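Local coordinates for protein LIP (Serratia marcescens, PDB 4A1R) that serves as a membrane-bound component of the Type VI secretion system, as a lipoprotein of the TssJ/VasD family, at residues L12-D17 with I92-E97; F50-Q53 with V59-N62; P111-T116 with D129-H134. All blocks are in the same frame, centred on the assembly; numbering follows the deposited sequence.

Interaction 1. Residues L12-D17 with I92-E97; sequences LVFDAD and IGVIAE
Leu12 and Val94 reach toward each other tip to tip across the middle of the beta-sandwich, with Leu12 CD1 lying 3.7 Å from Val94 CG2. Their strands do not pair. Strand segments 12-16 and 92-96 approach no closer than 11.5 Å between axes and run 21° from parallel, the spacing of two stacked sheets with one layer of side chains from each between them. No hydrogen bond crosses the gap.

The aliphatic part of the contact centres on one methyl. Besides Val94, Leu12 CD1 meets Ile92 CG2 at 3.9 Å, and here the two side chains run past each other in opposite directions. CD1 therefore sits over two residues spaced two apart on the facing strand, both of which direct their CB atoms into the interlayer.

The aromatic part is an edge contact. Val94 CG1 stands 3.9 Å from Phe14 CZ and equally near CE2, close to the ring plane, so it is the edge and not a face of the ring that meets the methyl. With CG1 anti to the backbone N (chi1 -173°), Val94 directs CG1 to Phe14 and CG2 to Leu12. All four residues are buried, near the centre of the chain.

Around this contact, Phe14 also meets the ring of Phe70 edge-to-face and touches Leu72 of strand 64-72. Leu12 packs on Ala133 and Phe14 on Ile135, both from strand 130-138, which lies beside strand 9-16 in the mixed sheet. Ile92 rests on Val35 and Leu37 of strand 31-38, neighbour of strand 91-96 in the antiparallel sheet.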
ATOM      1  N   LEU A  12       2.306   7.369   1.219  1.00 23.59           N
ATOM      2  CA  LEU A  12       2.716   6.365   2.192  1.00 22.66           C
ATOM      3  C   LEU A  12       4.186   6.517   2.400  1.00 28.71           C
ATOM      4  O   LEU A  12       4.960   6.638   1.424  1.00 28.06           O
ATOM      5  CB  LEU A  12       2.426   4.965   1.633  1.00 20.22           C
ATOM      6  CG  LEU A  12       0.977   4.610   1.312  1.00 26.85           C
ATOM      7  CD1 LEU A  12       0.807   3.187   0.804  1.00 26.08           C
ATOM      8  CD2 LEU A  12       0.142   4.786   2.566  1.00 29.07           C
ATOM      9  N   VAL A  13       4.606   6.493   3.662  1.00 21.92           N
ATOM     10  CA  VAL A  13       6.009   6.589   3.958  1.00 20.99           C
ATOM     11  C   VAL A  13       6.476   5.240   4.512  1.00 25.97           C
ATOM     12  O   VAL A  13       5.894   4.741   5.474  1.00 28.34           O
ATOM     13  CB  VAL A  13       6.296   7.652   5.026  1.00 23.88           C
ATOM     14  CG1 VAL A  13       7.799   7.849   5.142  1.00 27.56           C
ATOM     15  CG2 VAL A  13       5.625   8.968   4.693  1.00 31.24           C
ATOM     16  N   PHE A  14       7.531   4.672   3.936  1.00 23.70           N
ATOM     17  CA  PHE A  14       7.920   3.278   4.229  1.00 22.94           C
ATOM     18  C   PHE A  14       9.244   3.247   4.962  1.00 24.27           C
ATOM     19  O   PHE A  14      10.185   3.989   4.618  1.00 24.99           O
ATOM     20  CB  PHE A  14       8.002   2.417   2.944  1.00 18.62           C
ATOM     21  CG  PHE A  14       6.680   2.086   2.348  1.00 22.71           C
ATOM     22  CD1 PHE A  14       6.029   2.979   1.477  1.00 20.46           C
ATOM     23  CD2 PHE A  14       6.059   0.874   2.655  1.00 23.40           C
ATOM     24  CE1 PHE A  14       4.798   2.675   0.937  1.00 22.89           C
ATOM     25  CE2 PHE A  14       4.817   0.564   2.115  1.00 22.58           C
ATOM     26  CZ  PHE A  14       4.194   1.451   1.240  1.00 22.83           C
ATOM     27  N   ASP A  15       9.269   2.431   6.016  1.00 22.91           N
ATOM     28  CA  ASP A  15      10.480   1.966   6.683  1.00 26.68           C
ATOM     29  C   ASP A  15      10.562   0.443   6.457  1.00 24.40           C
ATOM     30  O   ASP A  15       9.528  -0.236   6.468  1.00 26.28           O
ATOM     31  CB  ASP A  15      10.386   2.194   8.214  1.00 29.06           C
ATOM     32  CG  ASP A  15      10.538   3.654   8.623  1.00 43.13           C
ATOM     33  OD1 ASP A  15      10.607   4.552   7.752  1.00 39.19           O
ATOM     34  OD2 ASP A  15      10.612   3.901   9.847  1.00 48.47           O
ATOM     35  N   ALA A  16      11.778  -0.075   6.289  1.00 26.25           N
ATOM     36  CA  ALA A  16      12.014  -1.520   6.215  1.00 27.64           C
ATOM     37  C   ALA A  16      12.999  -1.921   7.314  1.00 27.30           C
ATOM     38  O   ALA A  16      14.029  -1.267   7.493  1.00 30.19           O
ATOM     39  CB  ALA A  16      12.560  -1.923   4.852  1.00 25.44           C
ATOM     40  N   ASP A  17      12.662  -2.969   8.055  1.00 28.93           N
ATOM     41  CA  ASP A  17      13.586  -3.556   9.046  1.00 29.22           C
ATOM     42  C   ASP A  17      14.912  -3.905   8.404  1.00 32.39           C
ATOM     43  O   ASP A  17      14.970  -4.395   7.271  1.00 30.71           O
ATOM     44  CB  ASP A  17      12.971  -4.810   9.669  1.00 29.22           C
ATOM     45  CG  ASP A  17      11.871  -4.493  10.675  1.00 50.70           C
ATOM     46  OD1 ASP A  17      11.648  -3.296  10.994  1.00 49.45           O
ATOM     47  OD2 ASP A  17      11.229  -5.451  11.166  1.00 53.48           O
ATOM     48  N   ILE A  92      -6.503   1.859  -0.454  1.00 23.09           N
ATOM     49  CA  ILE A  92      -5.116   1.688  -0.964  1.00 25.20           C
ATOM     50  C   ILE A  92      -4.639   0.265  -0.590  1.00 21.80           C
ATOM     51  O   ILE A  92      -4.552  -0.078   0.600  1.00 26.37           O
ATOM     52  CB  ILE A  92      -4.139   2.746  -0.368  1.00 26.41           C
ATOM     53  CG1 ILE A  92      -4.606   4.170  -0.652  1.00 26.57           C
ATOM     54  CG2 ILE A  92      -2.694   2.543  -0.835  1.00 31.19           C
ATOM     55  CD1 ILE A  92      -4.894   4.487  -2.103  1.00 30.23           C
ATOM     56  N   GLY A  93      -4.355  -0.565  -1.594  1.00 22.66           N
ATOM     57  CA  GLY A  93      -3.797  -1.913  -1.346  1.00 19.36           C
ATOM     58  C   GLY A  93      -2.274  -1.849  -1.400  1.00 22.74           C
ATOM     59  O   GLY A  93      -1.703  -1.142  -2.235  1.00 22.08           O
ATOM     60  N   VAL A  94      -1.594  -2.567  -0.515  1.00 18.01           N
ATOM     61  CA  VAL A  94      -0.127  -2.552  -0.526  1.00 19.32           C
ATOM     62  C   VAL A  94       0.289  -4.020  -0.544  1.00 25.65           C
ATOM     63  O   VAL A  94      -0.275  -4.836   0.217  1.00 20.51           O
ATOM     64  CB  VAL A  94       0.501  -1.814   0.686  1.00 22.34           C
ATOM     65  CG1 VAL A  94       2.016  -1.679   0.518  1.00 24.89           C
ATOM     66  CG2 VAL A  94      -0.120  -0.436   0.887  1.00 24.65           C
ATOM     67  N   ILE A  95       1.220  -4.351  -1.443  1.00 20.00           N
ATOM     68  CA  ILE A  95       1.764  -5.713  -1.614  1.00 19.74           C
ATOM     69  C   ILE A  95       3.281  -5.626  -1.401  1.00 18.41           C
ATOM     70  O   ILE A  95       3.937  -4.710  -1.909  1.00 21.26           O
ATOM     71  CB  ILE A  95       1.494  -6.264  -3.060  1.00 22.09           C
ATOM     72  CG1 ILE A  95      -0.002  -6.367  -3.341  1.00 21.56           C
ATOM     73  CG2 ILE A  95       2.160  -7.643  -3.283  1.00 21.45           C
ATOM     74  CD1 ILE A  95      -0.372  -6.694  -4.773  1.00 22.49           C
ATOM     75  N   ALA A  96       3.855  -6.562  -0.651  1.00 15.57           N
ATOM     76  CA  ALA A  96       5.320  -6.599  -0.450  1.00 14.60           C
ATOM     77  C   ALA A  96       5.738  -7.983  -0.958  1.00 18.49           C
ATOM     78  O   ALA A  96       5.260  -8.980  -0.434  1.00 16.89           O
ATOM     79  CB  ALA A  96       5.660  -6.511   1.022  1.00 21.16           C
ATOM     80  N   GLU A  97       6.595  -8.042  -1.968  1.00 17.85           N
ATOM     81  CA  GLU A  97       6.916  -9.351  -2.607  1.00 19.75           C
ATOM     82  C   GLU A  97       8.087 -10.037  -1.861  1.00 23.20           C
ATOM     83  O   GLU A  97       9.229 -10.111  -2.357  1.00 20.72           O
ATOM     84  CB  GLU A  97       7.212  -9.163  -4.102  1.00 20.71           C
ATOM     85  CG  GLU A  97       6.054  -8.481  -4.861  1.00 18.54           C
ATOM     86  CD  GLU A  97       6.141  -8.561  -6.394  1.00 24.24           C
ATOM     87  OE1 GLU A  97       7.165  -9.024  -6.918  1.00 26.63           O
ATOM     88  OE2 GLU A  97       5.158  -8.147  -7.064  1.00 25.22           O
TER

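Interaction 2. Residues F50-Q53 with V59-N62; sequences FSLQ and VLGN
Ser51 and Val59 bring the backbones closest, with CA atoms 6.3 Å apart, although both belong to one helix, 49-60. Eight residues of regular helix would rise about 12 Å, so this short separation shows that the helical path bends between the two segments. Its end is marked by Gly61, the first residue to leave helical angles, with a positive phi of 57°.

Inside the bend the contact is apolar. Leu52 CD2 touches two residues, crossing each side chain at about a right angle: it is 3.9 Å from Val59 CG1, and it lies against the whole branched end of Leu60, with CG, CD1 and CD2 of Leu60 all 3.9 to 4.0 Å away. Val59 has CG1 between its backbone N and carbonyl carbon (chi1 80°), which turns that methyl to Leu52 while CG2 lies 4.0 Å from Ser51 CB. The serine thus packs through its carbon; its OG is hydrogen-bonded to Asp48 OD1.

Leu52 and Leu60 are the buried members, whereas Ser51 and Val59 are partly exposed. Leu60 touches Leu36 and Leu38 of strand 31-38, and Glu43 and Phe44 of helix 42-46. Leu52 packs on Trp106, and its carbonyl O accepts a hydrogen bond from Arg34 NH1, so the bent helix lies against the antiparallel sheet.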
ATOM      1  N   PHE A  50       0.275 -15.055  -6.988  1.00 27.88           N
ATOM      2  CA  PHE A  50       0.713 -15.080  -8.395  1.00 29.24           C
ATOM      3  C   PHE A  50      -0.119 -14.199  -9.318  1.00 28.17           C
ATOM      4  O   PHE A  50       0.443 -13.432 -10.115  1.00 35.71           O
ATOM      5  CB  PHE A  50       0.736 -16.492  -8.967  1.00 28.54           C
ATOM      6  CG  PHE A  50       1.265 -16.536 -10.386  1.00 36.30           C
ATOM      7  CD1 PHE A  50       2.633 -16.490 -10.631  1.00 33.25           C
ATOM      8  CD2 PHE A  50       0.396 -16.556 -11.456  1.00 34.12           C
ATOM      9  CE1 PHE A  50       3.122 -16.508 -11.930  1.00 34.43           C
ATOM     10  CE2 PHE A  50       0.883 -16.569 -12.765  1.00 34.91           C
ATOM     11  CZ  PHE A  50       2.241 -16.551 -12.992  1.00 35.77           C
ATOM     12  N   SER A  51      -1.444 -14.313  -9.205  1.00 28.29           N
ATOM     13  CA  SER A  51      -2.398 -13.527 -10.003  1.00 34.94           C
ATOM     14  C   SER A  51      -2.156 -12.030  -9.918  1.00 32.96           C
ATOM     15  O   SER A  51      -2.077 -11.352 -10.930  1.00 33.69           O
ATOM     16  CB  SER A  51      -3.827 -13.819  -9.553  1.00 35.29           C
ATOM     17  OG  SER A  51      -4.158 -15.154  -9.861  1.00 49.66           O
ATOM     18  N   LEU A  52      -2.045 -11.529  -8.694  1.00 30.55           N
ATOM     19  CA  LEU A  52      -1.740 -10.137  -8.444  1.00 25.79           C
ATOM     20  C   LEU A  52      -0.385  -9.745  -9.016  1.00 30.54           C
ATOM     21  O   LEU A  52      -0.257  -8.676  -9.631  1.00 32.69           O
ATOM     22  CB  LEU A  52      -1.764  -9.870  -6.927  1.00 24.33           C
ATOM     23  CG  LEU A  52      -3.107  -9.794  -6.220  1.00 28.49           C
ATOM     24  CD1 LEU A  52      -2.917  -9.622  -4.709  1.00 23.98           C
ATOM     25  CD2 LEU A  52      -3.958  -8.653  -6.789  1.00 30.15           C
ATOM     26  N   GLN A  53       0.627 -10.595  -8.812  1.00 25.69           N
ATOM     27  CA  GLN A  53       1.973 -10.285  -9.287  1.00 25.36           C
ATOM     28  C   GLN A  53       2.056 -10.260 -10.819  1.00 31.64           C
ATOM     29  O   GLN A  53       2.663  -9.361 -11.402  1.00 33.76           O
ATOM     30  CB  GLN A  53       2.980 -11.297  -8.759  1.00 23.23           C
ATOM     31  CG  GLN A  53       4.425 -11.014  -9.155  1.00 23.50           C
ATOM     32  CD  GLN A  53       5.335 -12.156  -8.748  1.00 22.92           C
ATOM     33  OE1 GLN A  53       5.138 -13.293  -9.187  1.00 26.11           O
ATOM     34  NE2 GLN A  53       6.339 -11.864  -7.948  1.00 26.93           N
ATOM     35  N   VAL A  59      -7.065  -9.871 -12.750  1.00 40.39           N
ATOM     36  CA  VAL A  59      -7.708 -10.452 -11.572  1.00 35.73           C
ATOM     37  C   VAL A  59      -8.564  -9.420 -10.821  1.00 41.11           C
ATOM     38  O   VAL A  59      -9.577  -9.781 -10.248  1.00 38.37           O
ATOM     39  CB  VAL A  59      -6.727 -11.252 -10.657  1.00 36.07           C
ATOM     40  CG1 VAL A  59      -5.915 -10.333  -9.752  1.00 38.28           C
ATOM     41  CG2 VAL A  59      -7.501 -12.257  -9.818  1.00 37.97           C
ATOM     42  N   LEU A  60      -8.192  -8.138 -10.858  1.00 38.12           N
ATOM     43  CA  LEU A  60      -8.964  -7.127 -10.114  1.00 45.73           C
ATOM     44  C   LEU A  60     -10.073  -6.425 -10.904  1.00 51.09           C
ATOM     45  O   LEU A  60     -11.026  -5.909 -10.303  1.00 40.93           O
ATOM     46  CB  LEU A  60      -8.050  -6.090  -9.451  1.00 33.48           C
ATOM     47  CG  LEU A  60      -6.955  -6.645  -8.530  1.00 34.56           C
ATOM     48  CD1 LEU A  60      -5.996  -5.540  -8.145  1.00 34.25           C
ATOM     49  CD2 LEU A  60      -7.537  -7.309  -7.300  1.00 28.52           C
ATOM     50  N   GLY A  61      -9.931  -6.395 -12.229  1.00 46.41           N
ATOM     51  CA  GLY A  61     -10.908  -5.761 -13.113  1.00 50.58           C
ATOM     52  C   GLY A  61     -11.164  -4.303 -12.796  1.00 45.98           C
ATOM     53  O   GLY A  61     -10.235  -3.510 -12.607  1.00 42.17           O
ATOM     54  N   ASN A  62     -12.446  -3.976 -12.714  1.00 48.20           N
ATOM     55  CA  ASN A  62     -12.935  -2.624 -12.486  1.00 52.87           C
ATOM     56  C   ASN A  62     -12.546  -2.139 -11.105  1.00 43.65           C
ATOM     57  O   ASN A  62     -12.598  -0.936 -10.831  1.00 43.95           O
ATOM     58  CB  ASN A  62     -14.466  -2.568 -12.643  0.50 59.60           C
ATOM     59  CG  ASN A  62     -14.926  -2.814 -14.071  0.50 60.35           C
ATOM     60  OD1 ASN A  62     -14.745  -1.972 -14.954  0.50 66.68           O
ATOM     61  ND2 ASN A  62     -15.544  -3.966 -14.299  0.50 65.45           N
TER

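Interaction 3. Residues P111-T116 with D129-H134; sequences PLPEPT and DELEAH
Leu131 holds CG anti to its own carbonyl carbon (chi1 -61°), and with chi2 at 159° its CD1 arrives against both Leu112 and Pro113. Leu112 has its CG likewise anti to the carbonyl carbon, at chi1 -76°; its CB does not head straight for strand 130-134, but CD2 bends nearer and ends 3.7 Å from Leu131 CD1. The two leucines meet at an oblique angle.

Pro113 makes the second half of the contact. The CG-CD side of its ring faces the end of Leu131, Pro113 CD lying 3.7 Å and Pro113 CG 3.9 Å from Leu131 CD1. The other leucine methyl, CD2, is more distant, 4.2 Å from Pro113 CG.

In the beta-sandwich this contact joins the two layers near one end. Leu112 follows strand 107-111, an outermost strand of the antiparallel sheet within the chain, while Leu131 belongs to strand 130-138 of the mixed sheet. The nearest CA atoms, those of Leu112 and Leu131, are 8.8 Å apart, and no hydrogen bond links the segments. All three touching residues are partly exposed.

Leu112 also packs on Ile92, and its backbone is hydrogen-bonded to Arg90. On the other side of the contact, backbone bonds tie Leu131 to Arg9 and Ser11.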
ATOM      1  N   PRO A 111      -8.372   1.455   4.229  1.00 31.20           N
ATOM      2  CA  PRO A 111      -9.564   2.184   3.821  1.00 31.02           C
ATOM      3  C   PRO A 111      -9.292   3.675   3.760  1.00 22.78           C
ATOM      4  O   PRO A 111      -8.702   4.246   4.686  1.00 23.84           O
ATOM      5  CB  PRO A 111     -10.580   1.885   4.951  1.00 34.43           C
ATOM      6  CG  PRO A 111     -10.013   0.720   5.697  1.00 35.27           C
ATOM      7  CD  PRO A 111      -8.526   0.888   5.581  1.00 32.58           C
ATOM      8  N   LEU A 112      -9.702   4.277   2.650  1.00 29.39           N
ATOM      9  CA  LEU A 112      -9.715   5.719   2.512  1.00 27.35           C
ATOM     10  C   LEU A 112     -10.950   6.291   3.197  1.00 36.49           C
ATOM     11  O   LEU A 112     -11.963   5.605   3.331  1.00 30.89           O
ATOM     12  CB  LEU A 112      -9.736   6.086   1.039  1.00 29.24           C
ATOM     13  CG  LEU A 112      -8.364   5.897   0.401  1.00 29.27           C
ATOM     14  CD1 LEU A 112      -8.461   5.626  -1.102  1.00 26.24           C
ATOM     15  CD2 LEU A 112      -7.487   7.101   0.635  1.00 31.89           C
ATOM     16  N   PRO A 113     -10.879   7.549   3.637  1.00 38.42           N
ATOM     17  CA  PRO A 113     -12.056   8.084   4.319  1.00 38.45           C
ATOM     18  C   PRO A 113     -13.238   8.190   3.370  1.00 45.54           C
ATOM     19  O   PRO A 113     -13.048   8.369   2.157  1.00 45.33           O
ATOM     20  CB  PRO A 113     -11.608   9.482   4.761  1.00 40.80           C
ATOM     21  CG  PRO A 113     -10.420   9.807   3.903  1.00 45.65           C
ATOM     22  CD  PRO A 113      -9.745   8.486   3.660  1.00 35.05           C
ATOM     23  N   GLU A 114     -14.440   8.048   3.922  1.00 52.81           N
ATOM     24  CA  GLU A 114     -15.678   8.300   3.183  1.00 67.78           C
ATOM     25  C   GLU A 114     -16.196   9.724   3.452  1.00 62.28           C
ATOM     26  O   GLU A 114     -15.726  10.382   4.390  1.00 54.87           O
ATOM     27  CB  GLU A 114     -16.729   7.237   3.536  1.00 82.11           C
ATOM     28  CG  GLU A 114     -16.825   6.120   2.502  1.00 87.17           C
ATOM     29  CD  GLU A 114     -17.318   4.797   3.066  1.00 83.01           C
ATOM     30  OE1 GLU A 114     -17.217   4.579   4.297  1.00 77.71           O
ATOM     31  OE2 GLU A 114     -17.798   3.971   2.260  1.00 74.63           O
ATOM     32  N   PRO A 115     -17.145  10.208   2.617  1.00 69.53           N
ATOM     33  CA  PRO A 115     -17.865  11.481   2.749  1.00 67.05           C
ATOM     34  C   PRO A 115     -17.963  12.051   4.178  1.00 71.45           C
ATOM     35  O   PRO A 115     -17.536  13.187   4.417  1.00 72.51           O
ATOM     36  CB  PRO A 115     -19.269  11.130   2.222  1.00 69.34           C
ATOM     37  CG  PRO A 115     -19.139   9.771   1.574  1.00 67.20           C
ATOM     38  CD  PRO A 115     -17.678   9.459   1.474  1.00 57.35           C
ATOM     39  N   THR A 116     -18.519  11.271   5.107  1.00 65.30           N
ATOM     40  CA  THR A 116     -18.654  11.678   6.511  1.00 64.95           C
ATOM     41  C   THR A 116     -17.368  12.279   7.060  1.00 69.21           C
ATOM     42  O   THR A 116     -17.364  13.380   7.615  1.00 73.95           O
ATOM     43  CB  THR A 116     -18.990  10.474   7.420  1.00 59.00           C
ATOM     44  OG1 THR A 116     -20.205   9.861   6.986  1.00 77.75           O
ATOM     45  CG2 THR A 116     -19.121  10.909   8.890  1.00 55.00           C
ATOM     46  N   ASP A 129      -4.756  18.781   1.818  1.00 31.90           N
ATOM     47  CA  ASP A 129      -5.553  17.727   1.210  1.00 37.31           C
ATOM     48  C   ASP A 129      -4.670  16.566   0.731  1.00 32.53           C
ATOM     49  O   ASP A 129      -4.924  15.952  -0.305  1.00 48.62           O
ATOM     50  CB  ASP A 129      -6.448  18.264   0.088  1.00 41.96           C
ATOM     51  CG  ASP A 129      -5.662  18.659  -1.135  1.00 56.61           C
ATOM     52  OD1 ASP A 129      -4.594  19.297  -0.972  1.00 56.81           O
ATOM     53  OD2 ASP A 129      -6.112  18.322  -2.251  1.00 67.10           O
ATOM     54  N   GLU A 130      -3.629  16.284   1.498  1.00 25.94           N
ATOM     55  CA  GLU A 130      -2.888  15.047   1.346  1.00 27.44           C
ATOM     56  C   GLU A 130      -2.932  14.145   2.589  1.00 26.81           C
ATOM     57  O   GLU A 130      -2.357  14.466   3.633  1.00 32.30           O
ATOM     58  CB  GLU A 130      -1.448  15.324   0.949  1.00 28.00           C
ATOM     59  CG  GLU A 130      -0.685  14.060   0.582  1.00 33.25           C
ATOM     60  CD  GLU A 130       0.768  14.346   0.241  1.00 37.59           C
ATOM     61  OE1 GLU A 130       1.411  15.127   0.967  1.00 46.27           O
ATOM     62  OE2 GLU A 130       1.274  13.792  -0.745  1.00 33.81           O
ATOM     63  N   LEU A 131      -3.568  12.987   2.427  1.00 28.21           N
ATOM     64  CA  LEU A 131      -3.593  11.936   3.444  1.00 25.62           C
ATOM     65  C   LEU A 131      -2.256  11.224   3.486  1.00 27.33           C
ATOM     66  O   LEU A 131      -1.750  10.774   2.446  1.00 29.53           O
ATOM     67  CB  LEU A 131      -4.661  10.909   3.099  1.00 26.74           C
ATOM     68  CG  LEU A 131      -6.100  11.407   3.015  1.00 37.06           C
ATOM     69  CD1 LEU A 131      -6.955  10.463   2.189  1.00 42.44           C
ATOM     70  CD2 LEU A 131      -6.702  11.617   4.393  1.00 34.47           C
ATOM     71  N   GLU A 132      -1.725  11.069   4.688  1.00 25.40           N
ATOM     72  CA  GLU A 132      -0.463  10.391   4.908  1.00 28.01           C
ATOM     73  C   GLU A 132      -0.576   9.221   5.898  1.00 34.52           C
ATOM     74  O   GLU A 132      -1.077   9.370   7.025  1.00 32.17           O
ATOM     75  CB  GLU A 132       0.574  11.365   5.474  1.00 33.94           C
ATOM     76  CG  GLU A 132       0.939  12.545   4.607  1.00 42.88           C
ATOM     77  CD  GLU A 132       2.255  13.173   5.023  1.00 60.14           C
ATOM     78  OE1 GLU A 132       3.247  12.422   5.193  1.00 65.41           O
ATOM     79  OE2 GLU A 132       2.304  14.414   5.172  1.00 53.49           O
ATOM     80  N   ALA A 133      -0.059   8.068   5.486  1.00 35.56           N
ATOM     81  CA  ALA A 133       0.079   6.919   6.381  1.00 34.79           C
ATOM     82  C   ALA A 133       1.537   6.418   6.405  1.00 37.51           C
ATOM     83  O   ALA A 133       2.335   6.725   5.505  1.00 29.30           O
ATOM     84  CB  ALA A 133      -0.914   5.819   5.999  1.00 26.05           C
ATOM     85  N   HIS A 134       1.893   5.715   7.476  1.00 27.93           N
ATOM     86  CA  HIS A 134       3.231   5.190   7.661  1.00 31.47           C
ATOM     87  C   HIS A 134       3.145   3.685   7.767  1.00 28.76           C
ATOM     88  O   HIS A 134       2.342   3.155   8.555  1.00 23.85           O
ATOM     89  CB  HIS A 134       3.856   5.785   8.935  0.58 35.51           C
ATOM     90  CG  HIS A 134       4.162   7.276   8.845  0.58 33.43           C
ATOM     91  ND1 HIS A 134       5.368   7.786   9.145  0.58 38.53           N
ATOM     92  CD2 HIS A 134       3.365   8.358   8.471  0.58 36.28           C
ATOM     93  CE1 HIS A 134       5.352   9.121   8.973  0.58 34.93           C
ATOM     94  NE2 HIS A 134       4.125   9.467   8.557  0.58 42.35           N
TER

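Interactions 1 and 3, whose centres are about 16 Å apart, both bridge the two sheets of the sandwich. They adjoin directly: strands 9-16 and 130-138 are neighbours, with Val13 N hydrogen-bonded to Ala133 O at 2.9 Å. Interaction 2 lies on the outer side of the antiparallel sheet, about 18 Å from interaction 1 and about 24 Å from interaction 3 between centres. It reaches interaction 1 through Ile95 and Leu52, and through a hydrogen bond from Gln53 NE2 to Glu97 OE1. Along the chain, helix 49-60 falls between the two segments of interaction 1, and interaction 3 follows both. The result is a layered domain: mixed sheet, antiparallel sheet, then helix.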